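Local coordinates for protein adenylyltransferase VopS (Vibrio parahaemolyticus, PDB 3LET) that transfers AMP from ATP to a threonine of host Rho GTPases, blocking their downstream signalling and so inhibiting actin assembly in infected cells, at residues L235-I249 against H266-T278. Numbering follows the deposited sequence.
Sequences LPSSIGGEGMLKQHI and HLFAGVIGYHGFT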
loop_
_atom_site.group_PDB
_atom_site.type_symbol
_atom_site.label_atom_id
_atom_site.label_comp_id
_atom_site.label_asym_id
_atom_site.label_seq_id
_atom_site.Cartn_x
_atom_site.Cartn_y
_atom_site.Cartn_z
ATOM N N LEU A 235 -0.784 12.048 0.772
ATOM C CA LEU A 235 -1.127 10.752 0.169
ATOM C C LEU A 235 0.024 9.766 0.359
ATOM O O LEU A 235 1.148 10.097 -0.016
ATOM C CB LEU A 235 -1.319 10.901 -1.338
ATOM C CG LEU A 235 -2.681 10.696 -2.000
ATOM C CD1 LEU A 235 -2.462 10.534 -3.504
ATOM C CD2 LEU A 235 -3.415 9.500 -1.442
ATOM N N PRO A 236 -0.248 8.567 0.911
ATOM C CA PRO A 236 0.750 7.488 0.969
ATOM C C PRO A 236 1.270 7.137 -0.423
ATOM O O PRO A 236 0.547 7.342 -1.396
ATOM C CB PRO A 236 -0.044 6.313 1.525
ATOM C CG PRO A 236 -1.130 6.947 2.316
ATOM C CD PRO A 236 -1.512 8.162 1.554
ATOM N N SER A 237 2.493 6.625 -0.531
ATOM C CA SER A 237 2.943 6.071 -1.799
ATOM C C SER A 237 2.000 4.919 -2.112
ATOM O O SER A 237 1.283 4.428 -1.234
ATOM C CB SER A 237 4.379 5.536 -1.691
ATOM O OG SER A 237 4.472 4.499 -0.717
ATOM N N SER A 238 2.012 4.448 -3.352
ATOM C CA SER A 238 1.154 3.340 -3.699
ATOM C C SER A 238 1.577 2.124 -2.896
ATOM O O SER A 238 0.737 1.380 -2.366
ATOM C CB SER A 238 1.204 3.043 -5.204
ATOM O OG SER A 238 2.530 2.884 -5.674
ATOM N N ILE A 239 2.883 1.898 -2.803
ATOM C CA ILE A 239 3.371 0.725 -2.072
ATOM C C ILE A 239 3.087 0.842 -0.566
ATOM O O ILE A 239 2.687 -0.125 0.105
ATOM C CB ILE A 239 4.877 0.583 -2.306
ATOM C CG1 ILE A 239 5.127 0.259 -3.786
ATOM C CG2 ILE A 239 5.491 -0.479 -1.362
ATOM C CD1 ILE A 239 6.598 0.315 -4.175
ATOM N N GLY A 240 3.331 2.032 -0.027
ATOM C CA GLY A 240 3.090 2.284 1.379
ATOM C C GLY A 240 1.626 2.079 1.739
ATOM O O GLY A 240 1.307 1.447 2.727
ATOM N N GLY A 241 0.717 2.624 0.947
ATOM C CA GLY A 241 -0.702 2.474 1.277
ATOM C C GLY A 241 -1.195 1.021 1.215
ATOM O O GLY A 241 -1.939 0.558 2.066
ATOM N N GLU A 242 -0.753 0.298 0.200
ATOM C CA GLU A 242 -1.082 -1.104 0.083
ATOM C C GLU A 242 -0.490 -1.863 1.261
ATOM O O GLU A 242 -1.136 -2.745 1.804
ATOM C CB GLU A 242 -0.562 -1.652 -1.239
ATOM C CG GLU A 242 -0.684 -3.162 -1.366
ATOM C CD GLU A 242 -0.071 -3.650 -2.677
ATOM O OE1 GLU A 242 -0.847 -3.960 -3.595
ATOM O OE2 GLU A 242 1.177 -3.685 -2.809
ATOM N N GLY A 243 0.730 -1.525 1.670
ATOM C CA GLY A 243 1.341 -2.230 2.804
ATOM C C GLY A 243 0.560 -1.992 4.118
ATOM O O GLY A 243 0.401 -2.879 4.948
ATOM N N MET A 244 0.089 -0.771 4.301
ATOM C CA MET A 244 -0.682 -0.427 5.513
ATOM C C MET A 244 -2.018 -1.175 5.507
ATOM O O MET A 244 -2.452 -1.688 6.545
ATOM C CB MET A 244 -0.916 1.085 5.581
ATOM C CG MET A 244 0.315 1.922 6.005
ATOM S SD MET A 244 1.046 1.404 7.558
ATOM C CE MET A 244 -0.084 2.125 8.789
ATOM N N LEU A 245 -2.679 -1.250 4.351
ATOM C CA LEU A 245 -3.942 -2.006 4.287
ATOM C C LEU A 245 -3.686 -3.483 4.657
ATOM O O LEU A 245 -4.445 -4.127 5.414
ATOM C CB LEU A 245 -4.555 -1.919 2.882
ATOM C CG LEU A 245 -5.819 -2.760 2.693
ATOM C CD1 LEU A 245 -6.837 -2.402 3.766
ATOM C CD2 LEU A 245 -6.385 -2.533 1.274
ATOM N N LYS A 246 -2.616 -4.035 4.094
ATOM C CA LYS A 246 -2.294 -5.431 4.318
ATOM C C LYS A 246 -2.063 -5.665 5.804
ATOM O O LYS A 246 -2.562 -6.645 6.378
ATOM C CB LYS A 246 -1.051 -5.805 3.498
ATOM C CG LYS A 246 -0.497 -7.215 3.774
ATOM C CD LYS A 246 0.704 -7.462 2.876
ATOM C CE LYS A 246 1.568 -8.622 3.408
ATOM N NZ LYS A 246 0.868 -9.907 3.246
ATOM N N GLN A 247 -1.313 -4.771 6.452
ATOM C CA GLN A 247 -0.997 -4.974 7.876
ATOM C C GLN A 247 -2.253 -4.716 8.693
ATOM O O GLN A 247 -2.445 -5.291 9.766
ATOM C CB GLN A 247 0.114 -3.988 8.322
ATOM C CG GLN A 247 0.279 -3.838 9.834
ATOM C CD GLN A 247 0.589 -5.149 10.545
ATOM O OE1 GLN A 247 1.222 -6.049 9.978
ATOM N NE2 GLN A 247 0.143 -5.257 11.800
ATOM N N HIS A 248 -3.121 -3.868 8.169
ATOM C CA HIS A 248 -4.382 -3.554 8.879
ATOM C C HIS A 248 -5.233 -4.806 8.990
ATOM O O HIS A 248 -5.767 -5.121 10.062
ATOM C CB HIS A 248 -5.142 -2.475 8.125
ATOM C CG HIS A 248 -6.361 -1.979 8.851
ATOM N ND1 HIS A 248 -6.300 -1.470 10.127
ATOM C CD2 HIS A 248 -7.668 -1.950 8.488
ATOM C CE1 HIS A 248 -7.519 -1.121 10.516
ATOM N NE2 HIS A 248 -8.363 -1.400 9.544
ATOM N N ILE A 249 -5.356 -5.538 7.885
ATOM C CA ILE A 249 -6.321 -6.624 7.867
ATOM C C ILE A 249 -5.728 -7.940 8.344
ATOM O O ILE A 249 -6.434 -8.767 8.911
ATOM C CB ILE A 249 -6.967 -6.801 6.481
ATOM C CG1 ILE A 249 -5.927 -7.207 5.408
ATOM C CG2 ILE A 249 -7.681 -5.473 6.089
ATOM C CD1 ILE A 249 -6.503 -7.178 3.965
ATOM N N HIS A 266 -14.637 -1.041 9.594
ATOM C CA HIS A 266 -13.179 -1.066 9.716
ATOM C C HIS A 266 -12.535 -1.406 8.382
ATOM O O HIS A 266 -11.473 -0.892 8.059
ATOM C CB HIS A 266 -12.733 -2.079 10.768
ATOM C CG HIS A 266 -12.990 -1.630 12.171
ATOM N ND1 HIS A 266 -12.122 -0.801 12.846
ATOM C CD2 HIS A 266 -14.020 -1.872 13.017
ATOM C CE1 HIS A 266 -12.601 -0.559 14.057
ATOM N NE2 HIS A 266 -13.749 -1.200 14.189
ATOM N N LEU A 267 -13.170 -2.272 7.601
ATOM C CA LEU A 267 -12.633 -2.563 6.271
ATOM C C LEU A 267 -12.750 -1.374 5.331
ATOM O O LEU A 267 -11.820 -1.051 4.604
ATOM C CB LEU A 267 -13.324 -3.794 5.676
ATOM C CG LEU A 267 -12.984 -5.084 6.457
ATOM C CD1 LEU A 267 -13.825 -6.215 5.862
ATOM C CD2 LEU A 267 -11.471 -5.427 6.383
ATOM N N PHE A 268 -13.904 -0.731 5.345
ATOM C CA PHE A 268 -14.143 0.476 4.543
ATOM C C PHE A 268 -13.108 1.551 4.895
ATOM O O PHE A 268 -12.493 2.162 4.015
ATOM C CB PHE A 268 -15.577 0.982 4.837
ATOM C CG PHE A 268 -15.906 2.306 4.188
ATOM C CD1 PHE A 268 -16.621 2.353 2.984
ATOM C CD2 PHE A 268 -15.517 3.501 4.795
ATOM C CE1 PHE A 268 -16.915 3.529 2.391
ATOM C CE2 PHE A 268 -15.823 4.702 4.205
ATOM C CZ PHE A 268 -16.514 4.724 2.985
ATOM N N ALA A 269 -12.918 1.795 6.190
ATOM C CA ALA A 269 -11.978 2.820 6.646
ATOM C C ALA A 269 -10.560 2.481 6.201
ATOM O O ALA A 269 -9.790 3.354 5.792
ATOM C CB ALA A 269 -12.015 2.935 8.208
ATOM N N GLY A 270 -10.192 1.218 6.347
ATOM C CA GLY A 270 -8.841 0.788 6.026
ATOM C C GLY A 270 -8.507 0.917 4.561
ATOM O O GLY A 270 -7.415 1.379 4.187
ATOM N N VAL A 271 -9.404 0.461 3.700
ATOM C CA VAL A 271 -9.131 0.519 2.265
ATOM C C VAL A 271 -9.024 1.963 1.792
ATOM O O VAL A 271 -8.102 2.331 1.084
ATOM C CB VAL A 271 -10.255 -0.148 1.435
ATOM C CG1 VAL A 271 -9.981 0.064 -0.075
ATOM C CG2 VAL A 271 -10.338 -1.612 1.778
ATOM N N ILE A 272 -9.989 2.794 2.170
ATOM C CA ILE A 272 -10.047 4.117 1.587
ATOM C C ILE A 272 -9.066 5.014 2.321
ATOM O O ILE A 272 -8.364 5.824 1.703
ATOM C CB ILE A 272 -11.475 4.711 1.631
ATOM C CG1 ILE A 272 -12.407 3.896 0.717
ATOM C CG2 ILE A 272 -11.469 6.164 1.160
ATOM C CD1 ILE A 272 -13.913 4.148 1.017
ATOM N N GLY A 273 -8.981 4.821 3.626
ATOM C CA GLY A 273 -8.167 5.673 4.490
ATOM C C GLY A 273 -6.667 5.502 4.273
ATOM O O GLY A 273 -5.893 6.437 4.455
ATOM N N TYR A 274 -6.250 4.293 3.944
ATOM C CA TYR A 274 -4.827 4.033 3.689
ATOM C C TYR A 274 -4.530 4.112 2.191
ATOM O O TYR A 274 -3.366 4.061 1.797
ATOM C CB TYR A 274 -4.459 2.639 4.186
ATOM C CG TYR A 274 -4.281 2.503 5.682
ATOM C CD1 TYR A 274 -3.473 3.418 6.393
ATOM C CD2 TYR A 274 -4.848 1.432 6.374
ATOM C CE1 TYR A 274 -3.263 3.279 7.737
ATOM C CE2 TYR A 274 -4.655 1.289 7.729
ATOM C CZ TYR A 274 -3.856 2.225 8.403
ATOM O OH TYR A 274 -3.644 2.117 9.738
ATOM N N HIS A 275 -5.572 4.230 1.358
ATOM C CA HIS A 275 -5.407 4.215 -0.107
ATOM C C HIS A 275 -4.729 2.908 -0.503
ATOM O O HIS A 275 -3.619 2.905 -1.041
ATOM C CB HIS A 275 -4.568 5.403 -0.592
ATOM C CG HIS A 275 -5.246 6.717 -0.373
ATOM N ND1 HIS A 275 -6.077 7.285 -1.315
ATOM C CD2 HIS A 275 -5.272 7.541 0.701
ATOM C CE1 HIS A 275 -6.559 8.420 -0.842
ATOM N NE2 HIS A 275 -6.085 8.599 0.378
ATOM N N GLY A 276 -5.381 1.793 -0.210
ATOM C CA GLY A 276 -4.751 0.484 -0.360
ATOM C C GLY A 276 -4.584 0.005 -1.795
ATOM O O GLY A 276 -3.876 -0.999 -2.030
ATOM N N PHE A 277 -5.258 0.672 -2.740
ATOM C CA PHE A 277 -5.156 0.332 -4.166
ATOM C C PHE A 277 -4.806 1.573 -4.971
ATOM O O PHE A 277 -5.025 2.686 -4.516
ATOM C CB PHE A 277 -6.485 -0.300 -4.675
ATOM C CG PHE A 277 -6.851 -1.560 -3.949
ATOM C CD1 PHE A 277 -6.282 -2.778 -4.320
ATOM C CD2 PHE A 277 -7.671 -1.516 -2.849
ATOM C CE1 PHE A 277 -6.574 -3.947 -3.618
ATOM C CE2 PHE A 277 -7.974 -2.683 -2.127
ATOM C CZ PHE A 277 -7.428 -3.904 -2.533
ATOM N N THR A 278 -4.288 1.397 -6.186
ATOM C CA THR A 278 -3.910 2.556 -6.982
ATOM C C THR A 278 -5.143 3.305 -7.466
ATOM O O THR A 278 -5.105 4.526 -7.685
ATOM C CB THR A 278 -3.046 2.151 -8.200
ATOM O OG1 THR A 278 -3.706 1.109 -8.917
ATOM C CG2 THR A 278 -1.692 1.659 -7.744
HETATM O O HOH W 1 -1.843 1.755 -3.321
HETATM O O HOH W 2 -2.928 -2.483 -4.117
HETATM O O HOH W 3 -3.852 -0.314 10.787
#
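A water clamped between Glu242 and Gly276 donates to Glu242 OE1 at 2.6 Å and to Gly276 O at 2.7 Å, tying one helix to the loop that follows its partner. The Fic motif opens in that loop at His275 and runs on into helix 281-295, with Asn281 and Arg286, which probably bind ATP; Asn281 OD1 accepts from Phe277 N. Helices 238-249 and 266-274 run nearly antiparallel, at 164°, with axes 9.0 Å apart. The second ends in a Schellman motif: His275 takes a positive phi and Gly276 N returns to Val271 O. Small residues make the close meeting possible. Gly241 CA lies 3.1 Å from Tyr274 O, where the lack of a side chain lets the carbonyl approach; this buried oxygen has no hydrogen-bond partner in the model. Leu245 CD2 likewise packs on Gly276 CA, where no side chain stands in its way, and also touches the Phe277 ring, while Leu245 CD1 lies against the Gly270 backbone. With its CG anti to the backbone N (chi1 176°), Leu245 splays its two methyls along the opposing chain, a task suited to a branched apolar residue. Tyr274 is the knob, seated among Gly241, Met244, Leu245 and His248. Met244 CB covers one face of its ring, 3.7 Å from the centroid, while the chain, bent beyond CG, folds Met244 CE back onto Tyr274 CE1. The Tyr274 edge points at the His248 face in a T-shaped pair, planes at 70°. A second water bridges Tyr274 OH and His248 ND1, which together with the NE2 contact would favour this turn of the ring. The other ring nitrogen, His248 NE2, makes a weak hydrogen bond, 3.5 Å long, to His266 O, which lies at the ring's edge and in its plane.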